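Local coordinates for stromal cell-derived factor 2-like protein (Arabidopsis thaliana, PDB 3MAL) that takes part in protein quality control and the unfolded protein response of the endoplasmic reticulum, in a complex with ERDJ3B and the chaperone BIP1, at residues V16-Y20 / T137-D141; S44-Q48 / H98-A103. All coordinates share one frame; numbering follows the deposited sequence. Where two conformers were deposited one is given.

Contact 1 of 2, residues V16-Y20 / T137-D141; sequences VEITY and TWKQD. With SO4 (sulfate ion), chain E; SO4 (sulfate ion), chain C.
Ile18 meets Trp138 twice, once through its backbone and once through its side chain. Its N-H gives a nearly straight hydrogen bond to Trp138 O (2.8 Å, 173° at the hydrogen). Two residues along, Gln140 N reaches Val16 O at 2.9 Å. The two bonds flank Glu17 and Lys139, which form a single antiparallel beta bridge, and Lys139 CA adds a CA-H...O contact to Val16 O.

From CB outward, the Ile18 side chain runs over the bridged backbone of 138-140 and onto the indole. CB lies beside Trp138 O, and CG1 passes close to the same oxygen and to Gln140 N. The CG2 branch reaches the six-membered ring at Trp138 CE3 (3.9 Å). CG1 continues extended (chi2 174°), which carries CD1 directly over the five-membered ring, 3.6 Å from its centroid and on the ring normal: a CH-pi contact. The same CD1 also lies against the carbonyl carbon of Lys139, at 3.6 Å from Lys139 C. A branched aliphatic suits this place because its two arms can touch both rings of one indole. Ile24, Leu26, Ile86 and Ala186 also pack on Trp138.

At the outer end Val16 CG2 lies 4.1 Å from Lys139 CD. The lysine chain then bends at chi4 (75°), and NZ donates to Thr137 O and to two sulfates, at 3.0 Å from O4 of the chain E ion and 2.8 Å from O2 of the chain C ion. These anions probably come from the crystallisation liquor. Thr137 OG1 donates to the same O4 of the chain E sulfate.

The arrangement belongs to a beta-trefoil of MIR motifs: the residues leading into the first barrel strand, 23-28, are bridged to the loop that precedes strand 143-148.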
# COMPACT_ATOMS: atom_id res chain seq x y z
N VAL A 16 -3.52 -17.89 7.30
CA VAL A 16 -3.44 -16.44 7.67
C VAL A 16 -2.06 -15.81 7.59
O VAL A 16 -1.99 -14.57 7.60
CB VAL A 16 -4.00 -16.08 9.10
CG1 VAL A 16 -5.47 -16.44 9.29
CG2 VAL A 16 -3.09 -16.62 10.25
N GLU A 17 -0.97 -16.59 7.57
CA GLU A 17 0.39 -16.01 7.45
C GLU A 17 0.62 -15.41 6.06
O GLU A 17 0.48 -16.08 5.03
CB GLU A 17 1.52 -16.99 7.81
CG GLU A 17 1.52 -17.48 9.25
CD GLU A 17 0.69 -18.73 9.41
OE1 GLU A 17 -0.12 -19.04 8.49
OE2 GLU A 17 0.86 -19.44 10.44
N ILE A 18 0.98 -14.15 6.02
CA ILE A 18 1.12 -13.53 4.72
C ILE A 18 2.55 -13.69 4.22
O ILE A 18 3.50 -13.23 4.85
CB ILE A 18 0.76 -12.04 4.80
CG1 ILE A 18 -0.72 -11.87 5.22
CG2 ILE A 18 1.11 -11.33 3.50
CD1 ILE A 18 -1.14 -10.43 5.46
N THR A 19 2.72 -14.35 3.08
CA THR A 19 4.06 -14.68 2.57
C THR A 19 4.40 -13.84 1.34
O THR A 19 3.49 -13.33 0.68
CB THR A 19 4.14 -16.17 2.17
OG1 THR A 19 3.02 -16.49 1.33
CG2 THR A 19 4.12 -17.08 3.41
N TYR A 20 5.68 -13.71 1.02
CA TYR A 20 6.03 -13.00 -0.21
C TYR A 20 5.43 -13.75 -1.40
O TYR A 20 5.39 -14.99 -1.42
CB TYR A 20 7.54 -12.86 -0.37
CG TYR A 20 8.16 -11.94 0.66
CD1 TYR A 20 8.79 -12.46 1.81
CD2 TYR A 20 8.11 -10.56 0.52
CE1 TYR A 20 9.34 -11.63 2.77
CE2 TYR A 20 8.70 -9.71 1.49
CZ TYR A 20 9.30 -10.26 2.61
OH TYR A 20 9.86 -9.45 3.58
N THR A 137 5.25 -12.00 12.62
CA THR A 137 5.01 -12.25 11.20
C THR A 137 3.66 -11.64 10.81
O THR A 137 2.72 -11.65 11.62
CB THR A 137 5.03 -13.75 10.83
OG1 THR A 137 4.03 -14.43 11.59
CG2 THR A 137 6.41 -14.40 11.10
N TRP A 138 3.58 -11.12 9.59
CA TRP A 138 2.39 -10.46 9.08
C TRP A 138 1.27 -11.49 8.86
O TRP A 138 1.50 -12.53 8.24
CB TRP A 138 2.73 -9.72 7.77
CG TRP A 138 1.74 -8.67 7.29
CD1 TRP A 138 0.66 -8.16 7.97
CD2 TRP A 138 1.77 -7.98 6.03
NE1 TRP A 138 0.01 -7.22 7.19
CE2 TRP A 138 0.68 -7.08 6.01
CE3 TRP A 138 2.62 -8.05 4.92
CZ2 TRP A 138 0.41 -6.25 4.91
CZ3 TRP A 138 2.36 -7.22 3.81
CH2 TRP A 138 1.26 -6.32 3.83
N LYS A 139 0.08 -11.18 9.38
CA LYS A 139 -1.08 -12.04 9.24
C LYS A 139 -2.31 -11.28 8.76
O LYS A 139 -2.42 -10.06 8.92
CB LYS A 139 -1.40 -12.76 10.58
CG LYS A 139 -0.27 -13.68 11.04
CD LYS A 139 -0.57 -14.26 12.41
CE LYS A 139 0.67 -14.98 12.97
NZ LYS A 139 1.65 -13.97 13.43
N GLN A 140 -3.26 -12.00 8.16
CA GLN A 140 -4.52 -11.40 7.79
C GLN A 140 -5.26 -10.85 9.01
O GLN A 140 -5.25 -11.46 10.08
CB GLN A 140 -5.39 -12.43 7.07
CG GLN A 140 -6.73 -11.90 6.67
CD GLN A 140 -7.57 -12.94 5.94
OE1 GLN A 140 -7.41 -13.16 4.74
NE2 GLN A 140 -8.50 -13.56 6.66
N ASP A 141 -5.89 -9.70 8.86
CA ASP A 141 -6.59 -9.04 9.95
C ASP A 141 -5.77 -8.48 11.06
O ASP A 141 -6.37 -7.96 11.99
CB ASP A 141 -7.67 -9.91 10.60
CG ASP A 141 -8.65 -10.43 9.62
OD1 ASP A 141 -8.65 -11.65 9.37
OD2 ASP A 141 -9.41 -9.61 9.07
S SO4 E . 4.61 -14.84 15.73
O1 SO4 E . 4.56 -13.64 16.54
O2 SO4 E . 5.92 -15.47 15.89
O3 SO4 E . 3.52 -15.73 16.16
O4 SO4 E . 4.43 -14.48 14.33
S SO4 C . -0.44 -11.92 16.12
O1 SO4 C . -0.21 -11.96 17.56
O2 SO4 C . 0.77 -12.33 15.47
O3 SO4 C . -1.57 -12.77 15.77
O4 SO4 C . -0.72 -10.54 15.75

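Contact 2 of 2, residues S44-Q48 / H98-A103; sequences SGSGQ and HSHLHA
Ser46 and Gln48 face His100, whose NE2 lies 3.3 Å from Ser46 CB and makes a weak hydrogen bond to Gln48 OE1 (3.4 Å, 130° at the hydrogen). This is the close-packed part of the contact, with buried His98 on its inner side. The glutamine chain is extended beyond CG (chi2 165°), long enough to carry its amide in from the direction opposite to His100, with amide and ring planes 48° apart. OE1 also lies 3.5 Å from His98 CD2, and it has a further hydrogen-bond partner in Ser113 OG. His98 itself is hydrogen-bonded through ND1 to Asp125 and stacks on Phe115.

Ser46 closes an ST turn: its OG accepts from Gln48 N at 3.1 Å and bonds to Glu111 as well, a double role that suits a short hydroxyl side chain. The type II' turn from Ser44 to Gly47 places Gly45 at positive phi, which glycine tolerates easily.

Gly45 and His102 form the solvent side. The exposed His102 ring lies against the turn, with Ser46 CB over its face, 3.8 Å from the centroid, and the Gly45 backbone beside it. Contact is close here too, but it is van der Waals in kind.

With one weak hydrogen bond between the segments, van der Waals contact of the rings and the turn probably does much of the joining, while bonds to Glu111, Ser113 and Asp125 fix Ser46, Gln48 and His98.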
# COMPACT_ATOMS: atom_id res chain seq x y z
N SER A 44 -1.73 16.97 -10.77
CA SER A 44 -0.58 17.76 -10.36
C SER A 44 0.41 16.91 -9.53
O SER A 44 0.57 15.72 -9.81
CB SER A 44 -1.04 19.04 -9.66
OG SER A 44 -1.64 18.74 -8.40
N GLY A 45 1.10 17.49 -8.55
CA GLY A 45 2.15 16.75 -7.88
C GLY A 45 3.09 16.13 -8.92
O GLY A 45 3.65 16.83 -9.78
N SER A 46 3.25 14.81 -8.85
CA SER A 46 4.21 14.10 -9.70
C SER A 46 3.63 13.78 -11.07
O SER A 46 4.37 13.42 -11.98
CB SER A 46 4.62 12.79 -9.03
OG SER A 46 3.49 11.91 -8.97
N GLY A 47 2.31 13.89 -11.22
CA GLY A 47 1.65 13.43 -12.45
C GLY A 47 1.74 11.92 -12.66
O GLY A 47 1.44 11.42 -13.76
N GLN A 48 2.15 11.16 -11.64
CA GLN A 48 2.20 9.69 -11.76
C GLN A 48 0.78 9.08 -11.60
O GLN A 48 -0.17 9.79 -11.28
CB GLN A 48 3.21 9.08 -10.78
CG GLN A 48 4.68 9.44 -11.12
CD GLN A 48 5.64 9.15 -9.99
OE1 GLN A 48 5.31 8.44 -9.04
NE2 GLN A 48 6.84 9.69 -10.08
N HIS A 98 4.12 3.83 -4.21
CA HIS A 98 5.26 4.78 -4.29
C HIS A 98 4.95 6.05 -3.50
O HIS A 98 3.79 6.49 -3.41
CB HIS A 98 5.51 5.14 -5.77
CG HIS A 98 6.79 5.87 -6.06
ND1 HIS A 98 8.00 5.22 -6.26
CD2 HIS A 98 7.03 7.19 -6.29
CE1 HIS A 98 8.93 6.11 -6.56
NE2 HIS A 98 8.37 7.31 -6.59
N SER A 99 5.98 6.66 -2.96
CA SER A 99 5.89 8.02 -2.37
C SER A 99 7.17 8.86 -2.64
O SER A 99 8.07 8.39 -3.24
CB SER A 99 5.34 8.15 -0.93
OG SER A 99 4.95 9.43 -0.51
N HIS A 100 7.11 10.13 -2.24
CA HIS A 100 8.03 11.16 -2.59
C HIS A 100 7.51 12.53 -2.09
O HIS A 100 6.49 12.63 -1.50
CB HIS A 100 8.29 11.15 -4.08
CG HIS A 100 7.08 11.03 -4.96
ND1 HIS A 100 5.78 11.20 -4.52
CD2 HIS A 100 6.98 10.74 -6.27
CE1 HIS A 100 4.96 11.07 -5.53
NE2 HIS A 100 5.65 10.78 -6.61
N LEU A 101 8.30 13.55 -2.31
CA LEU A 101 7.97 14.84 -1.76
C LEU A 101 7.14 15.68 -2.71
O LEU A 101 7.57 16.73 -3.13
CB LEU A 101 9.21 15.61 -1.30
CG LEU A 101 10.18 14.98 -0.30
CD1 LEU A 101 11.50 15.69 -0.12
CD2 LEU A 101 9.58 14.73 0.99
N HIS A 102 5.99 15.19 -3.09
CA HIS A 102 5.03 15.97 -3.85
C HIS A 102 3.80 16.09 -2.97
O HIS A 102 3.57 15.23 -2.11
CB HIS A 102 4.66 15.26 -5.16
CG HIS A 102 5.66 15.44 -6.24
ND1 HIS A 102 6.58 14.47 -6.59
CD2 HIS A 102 5.89 16.49 -7.06
CE1 HIS A 102 7.34 14.92 -7.58
NE2 HIS A 102 6.93 16.14 -7.89
N ALA A 103 3.03 17.16 -3.15
CA ALA A 103 1.76 17.35 -2.43
C ALA A 103 0.61 16.49 -2.98
O ALA A 103 0.35 16.47 -4.19
CB ALA A 103 1.36 18.85 -2.43

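Contacts 1 and 2 lie on opposite sides of the chain's centre, with their own centres 29 Å apart and their nearest atoms about 13 Å apart. They do not touch. Along the chain, the pairing of 44-48 with 98-103 is nested within the long loop closed by 16-20 and 137-141. Contact 1 joins loops next to barrel strands 23-28 and 143-148, whereas contact 2 lies by the second sheet, where strands 49-54 and 96-100 both pair with 110-115. The two sulfates described here lie at contact 1. Such anion binding identifies no sugar site, although the protein is regarded as a putative sugar binder.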